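Lectin CEL-I, N-acetyl-D-galactosamine-specific C-type (Cucumaria echinata, PDB 4WQQ) is a calcium-dependent C-type lectin specific for galactose and N-acetylgalactosamine, here in an engineered form that recognises mannose. Local coordinates at residues E9-N20 with Y57-D66. The protein carries 3 engineered substitutions. Numbering follows the deposited sequence.
Sequences EAEGDHCYRFFN and YVFNYWRGID
The Phe-18 amide N donates to Tyr-61 OH across the contact (3.0 Å, 164°), a nearly straight bond, while Phe-18 CB rests over the Tyr-61 ring face. Phe-18 chi1 of 173° turns the ring away from its own backbone N and in among Trp-62, Ile-65 and Asp-66; CE1 comes 3.4 Å from Trp-62 CD1, and Ile-65 CG2 meets the ring edge. Asp-66 OD2 accepts from Trp-62 NE1 at 2.9 Å, on the anti side of the carboxylate but tilted out of its plane. Lys-133 NZ forms a salt bridge with OD2 and hydrogen-bonds Asn-20 OD1, and a water joins Asn-20 ND2 to Asp-66 OD1, so Asn-20 and Asp-66 are linked through a shared lysine and a water. Near the hairpin turn, Glu-11 CB sits over the centre of the Tyr-57 ring, 3.6 Å from its centroid, and the bent side chain lays its carboxylate nearly parallel to that ring (11°). Tyr-57 CE2 lies over one face of Tyr-16 near the rim, the rings tilted to each other; Tyr-16 OH hydrogen-bonds Glu-54. Helix 52-65 thus packs on strand 14-23 of the C-type lectin fold (segment axes 9.2 Å apart at closest), Tyr-61 also touching strand 132-140, Val-58 and Trp-62 strands 71-77 and 112-116.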
loop_
_atom_site.group_PDB
_atom_site.type_symbol
_atom_site.label_atom_id
_atom_site.label_comp_id
_atom_site.label_asym_id
_atom_site.label_seq_id
_atom_site.Cartn_x
_atom_site.Cartn_y
_atom_site.Cartn_z
ATOM N N GLU A 9 4.542 -8.139 -5.474
ATOM C CA GLU A 9 4.266 -7.974 -6.914
ATOM C C GLU A 9 2.868 -7.468 -7.130
ATOM O O GLU A 9 1.915 -7.904 -6.497
ATOM C CB GLU A 9 4.359 -9.327 -7.652
ATOM C CG GLU A 9 5.623 -10.131 -7.429
ATOM C CD GLU A 9 6.881 -9.419 -7.868
ATOM O OE1 GLU A 9 7.765 -9.231 -7.027
ATOM O OE2 GLU A 9 6.966 -9.020 -9.036
ATOM N N ALA A 10 2.727 -6.572 -8.108
ATOM C CA ALA A 10 1.428 -5.986 -8.400
ATOM C C ALA A 10 0.714 -6.769 -9.470
ATOM O O ALA A 10 1.326 -7.167 -10.493
ATOM C CB ALA A 10 1.582 -4.555 -8.826
ATOM N N GLU A 11 -0.548 -6.998 -9.233
ATOM C CA GLU A 11 -1.480 -7.578 -10.259
ATOM C C GLU A 11 -2.899 -7.135 -9.961
ATOM O O GLU A 11 -3.476 -7.369 -8.871
ATOM C CB GLU A 11 -1.307 -9.064 -10.353
ATOM C CG GLU A 11 -2.447 -9.843 -10.949
ATOM C CD GLU A 11 -2.471 -9.784 -12.471
ATOM O OE1 GLU A 11 -1.470 -9.349 -13.083
ATOM O OE2 GLU A 11 -3.522 -10.183 -13.023
ATOM N N GLY A 12 -3.537 -6.493 -10.926
ATOM C CA GLY A 12 -4.821 -5.819 -10.637
ATOM C C GLY A 12 -4.803 -4.821 -9.482
ATOM O O GLY A 12 -3.822 -4.073 -9.345
ATOM N N ASP A 13 -5.840 -4.759 -8.651
ATOM C CA ASP A 13 -5.786 -3.843 -7.535
ATOM C C ASP A 13 -5.232 -4.508 -6.290
ATOM O O ASP A 13 -5.655 -4.155 -5.184
ATOM C CB ASP A 13 -7.127 -3.168 -7.221
ATOM C CG ASP A 13 -7.544 -2.131 -8.317
ATOM O OD1 ASP A 13 -6.718 -1.773 -9.196
ATOM O OD2 ASP A 13 -8.699 -1.656 -8.259
ATOM N N HIS A 14 -4.295 -5.430 -6.472
ATOM C CA HIS A 14 -3.765 -6.219 -5.333
ATOM C C HIS A 14 -2.270 -6.335 -5.458
ATOM O O HIS A 14 -1.705 -6.013 -6.523
ATOM C CB HIS A 14 -4.394 -7.656 -5.217
ATOM C CG HIS A 14 -5.841 -7.661 -4.924
ATOM N ND1 HIS A 14 -6.371 -7.418 -3.680
ATOM C CD2 HIS A 14 -6.889 -7.968 -5.725
ATOM C CE1 HIS A 14 -7.695 -7.511 -3.736
ATOM N NE2 HIS A 14 -8.032 -7.797 -4.986
ATOM N N CYS A 15 -1.619 -6.716 -4.352
ATOM C CA CYS A 15 -0.250 -7.095 -4.323
ATOM C C CYS A 15 -0.143 -8.497 -3.784
ATOM O O CYS A 15 -1.000 -8.914 -3.005
ATOM C CB CYS A 15 0.628 -6.154 -3.473
ATOM S SG CYS A 15 0.440 -4.403 -3.852
ATOM N N TYR A 16 0.844 -9.210 -4.240
ATOM C CA TYR A 16 1.051 -10.620 -3.930
ATOM C C TYR A 16 2.508 -10.870 -3.511
ATOM O O TYR A 16 3.465 -10.217 -3.996
ATOM C CB TYR A 16 0.673 -11.547 -5.145
ATOM C CG TYR A 16 -0.745 -11.384 -5.605
ATOM C CD1 TYR A 16 -1.085 -10.355 -6.451
ATOM C CD2 TYR A 16 -1.717 -12.258 -5.244
ATOM C CE1 TYR A 16 -2.391 -10.178 -6.860
ATOM C CE2 TYR A 16 -3.036 -12.120 -5.675
ATOM C CZ TYR A 16 -3.369 -11.068 -6.475
ATOM O OH TYR A 16 -4.663 -10.842 -6.950
ATOM N N ARG A 17 2.731 -11.825 -2.599
ATOM C CA ARG A 17 4.042 -12.228 -2.205
ATOM C C ARG A 17 4.094 -13.715 -1.905
ATOM O O ARG A 17 3.350 -14.219 -1.070
ATOM C CB ARG A 17 4.542 -11.453 -1.001
ATOM C CG ARG A 17 6.004 -11.708 -0.649
ATOM C CD ARG A 17 6.516 -10.608 0.260
ATOM N NE ARG A 17 7.843 -10.921 0.747
ATOM C CZ ARG A 17 8.499 -10.223 1.661
ATOM N NH1 ARG A 17 7.946 -9.151 2.211
ATOM N NH2 ARG A 17 9.713 -10.647 2.040
ATOM N N PHE A 18 4.986 -14.398 -2.611
ATOM C CA PHE A 18 5.232 -15.776 -2.389
ATOM C C PHE A 18 6.369 -16.034 -1.419
ATOM O O PHE A 18 7.431 -15.402 -1.510
ATOM C CB PHE A 18 5.569 -16.431 -3.740
ATOM C CG PHE A 18 6.009 -17.860 -3.610
ATOM C CD1 PHE A 18 5.126 -18.804 -3.113
ATOM C CD2 PHE A 18 7.332 -18.250 -3.908
ATOM C CE1 PHE A 18 5.490 -20.114 -2.927
ATOM C CE2 PHE A 18 7.701 -19.578 -3.742
ATOM C CZ PHE A 18 6.824 -20.506 -3.227
ATOM N N PHE A 19 6.096 -16.928 -0.462
ATOM C CA PHE A 19 7.023 -17.402 0.514
ATOM C C PHE A 19 7.361 -18.858 0.297
ATOM O O PHE A 19 6.580 -19.768 0.468
ATOM C CB PHE A 19 6.475 -17.202 1.913
ATOM C CG PHE A 19 6.379 -15.757 2.291
ATOM C CD1 PHE A 19 7.463 -15.086 2.818
ATOM C CD2 PHE A 19 5.216 -15.056 2.043
ATOM C CE1 PHE A 19 7.387 -13.732 3.151
ATOM C CE2 PHE A 19 5.162 -13.717 2.352
ATOM C CZ PHE A 19 6.240 -13.063 2.904
ATOM N N ASN A 20 8.615 -19.067 -0.073
ATOM C CA ASN A 20 9.105 -20.390 -0.471
ATOM C C ASN A 20 9.608 -21.163 0.739
ATOM O O ASN A 20 10.755 -21.545 0.829
ATOM C CB ASN A 20 10.163 -20.233 -1.535
ATOM C CG ASN A 20 10.434 -21.524 -2.272
ATOM O OD1 ASN A 20 9.710 -22.481 -2.175
ATOM N ND2 ASN A 20 11.470 -21.520 -3.061
ATOM N N TYR A 57 -2.362 -16.187 -12.671
ATOM C CA TYR A 57 -1.331 -15.223 -12.231
ATOM C C TYR A 57 -0.609 -15.826 -11.009
ATOM O O TYR A 57 0.619 -15.949 -10.956
ATOM C CB TYR A 57 -1.944 -13.876 -11.856
ATOM C CG TYR A 57 -0.898 -13.063 -11.123
ATOM C CD1 TYR A 57 0.117 -12.416 -11.801
ATOM C CD2 TYR A 57 -0.872 -13.066 -9.721
ATOM C CE1 TYR A 57 1.133 -11.781 -11.121
ATOM C CE2 TYR A 57 0.120 -12.423 -9.038
ATOM C CZ TYR A 57 1.122 -11.783 -9.707
ATOM O OH TYR A 57 2.105 -11.138 -8.954
ATOM N N VAL A 58 -1.416 -16.305 -10.077
ATOM C CA VAL A 58 -0.885 -16.932 -8.849
ATOM C C VAL A 58 -0.047 -18.166 -9.092
ATOM O O VAL A 58 1.048 -18.298 -8.598
ATOM C CB VAL A 58 -2.037 -17.207 -7.856
ATOM C CG1 VAL A 58 -1.556 -18.047 -6.649
ATOM C CG2 VAL A 58 -2.656 -15.914 -7.372
ATOM N N PHE A 59 -0.571 -19.067 -9.909
ATOM C CA PHE A 59 0.075 -20.313 -10.199
ATOM C C PHE A 59 1.411 -20.013 -10.911
ATOM O O PHE A 59 2.466 -20.604 -10.568
ATOM C CB PHE A 59 -0.880 -21.182 -11.017
ATOM C CG PHE A 59 -0.259 -22.472 -11.478
ATOM C CD1 PHE A 59 -0.063 -23.485 -10.581
ATOM C CD2 PHE A 59 0.124 -22.645 -12.788
ATOM C CE1 PHE A 59 0.504 -24.674 -10.971
ATOM C CE2 PHE A 59 0.755 -23.806 -13.175
ATOM C CZ PHE A 59 0.920 -24.842 -12.283
ATOM N N ASN A 60 1.380 -19.122 -11.934
ATOM C CA ASN A 60 2.580 -18.860 -12.714
ATOM C C ASN A 60 3.664 -18.156 -11.863
ATOM O O ASN A 60 4.872 -18.436 -11.976
ATOM C CB ASN A 60 2.215 -18.080 -13.990
ATOM C CG ASN A 60 1.317 -18.942 -14.947
ATOM O OD1 ASN A 60 1.552 -20.153 -15.108
ATOM N ND2 ASN A 60 0.288 -18.329 -15.536
ATOM N N TYR A 61 3.220 -17.316 -10.928
ATOM C CA TYR A 61 4.162 -16.633 -10.060
ATOM C C TYR A 61 4.870 -17.633 -9.139
ATOM O O TYR A 61 6.112 -17.695 -9.045
ATOM C CB TYR A 61 3.384 -15.546 -9.299
ATOM C CG TYR A 61 4.091 -14.832 -8.139
ATOM C CD1 TYR A 61 5.457 -14.670 -8.112
ATOM C CD2 TYR A 61 3.350 -14.339 -7.062
ATOM C CE1 TYR A 61 6.089 -14.026 -7.068
ATOM C CE2 TYR A 61 3.964 -13.664 -5.996
ATOM C CZ TYR A 61 5.340 -13.542 -5.980
ATOM O OH TYR A 61 6.037 -12.896 -4.983
ATOM N N TRP A 62 4.074 -18.479 -8.491
ATOM C CA TRP A 62 4.568 -19.527 -7.661
ATOM C C TRP A 62 5.602 -20.425 -8.397
ATOM O O TRP A 62 6.727 -20.623 -7.937
ATOM C CB TRP A 62 3.382 -20.355 -7.140
ATOM C CG TRP A 62 3.769 -21.652 -6.525
ATOM C CD1 TRP A 62 4.876 -21.913 -5.755
ATOM C CD2 TRP A 62 2.993 -22.854 -6.514
ATOM N NE1 TRP A 62 4.849 -23.172 -5.313
ATOM C CE2 TRP A 62 3.723 -23.794 -5.771
ATOM C CE3 TRP A 62 1.767 -23.248 -7.109
ATOM C CZ2 TRP A 62 3.289 -25.098 -5.585
ATOM C CZ3 TRP A 62 1.357 -24.527 -6.956
ATOM C CH2 TRP A 62 2.099 -25.439 -6.139
ATOM N N ARG A 63 5.171 -20.950 -9.561
ATOM C CA ARG A 63 5.964 -21.946 -10.277
ATOM C C ARG A 63 7.167 -21.344 -10.980
ATOM O O ARG A 63 8.134 -22.080 -11.260
ATOM C CB ARG A 63 5.059 -22.736 -11.198
ATOM C CG ARG A 63 3.904 -23.445 -10.499
ATOM C CD ARG A 63 4.368 -24.313 -9.348
ATOM N NE ARG A 63 5.218 -25.397 -9.811
ATOM C CZ ARG A 63 5.910 -26.222 -9.040
ATOM N NH1 ARG A 63 5.931 -26.090 -7.735
ATOM N NH2 ARG A 63 6.593 -27.187 -9.578
ATOM N N GLY A 64 7.201 -20.014 -11.081
ATOM C CA GLY A 64 8.434 -19.327 -11.532
ATOM C C GLY A 64 9.516 -19.254 -10.493
ATOM O O GLY A 64 10.726 -19.171 -10.792
ATOM N N ILE A 65 9.126 -19.325 -9.216
ATOM C CA ILE A 65 10.085 -19.340 -8.168
ATOM C C ILE A 65 10.377 -20.732 -7.609
ATOM O O ILE A 65 11.523 -21.040 -7.216
ATOM C CB ILE A 65 9.580 -18.376 -7.070
ATOM C CG1 ILE A 65 9.640 -16.963 -7.689
ATOM C CG2 ILE A 65 10.509 -18.412 -5.856
ATOM C CD1 ILE A 65 8.751 -16.004 -6.989
ATOM N N ASP A 66 9.346 -21.551 -7.483
ATOM C CA ASP A 66 9.438 -22.864 -6.858
ATOM C C ASP A 66 9.206 -23.946 -7.914
ATOM O O ASP A 66 8.110 -24.096 -8.490
ATOM C CB ASP A 66 8.379 -22.942 -5.750
ATOM C CG ASP A 66 8.309 -24.288 -5.051
ATOM O OD1 ASP A 66 9.254 -25.136 -5.129
ATOM O OD2 ASP A 66 7.281 -24.512 -4.331
HETATM O O HOH W 1 11.863 -24.364 -4.357
#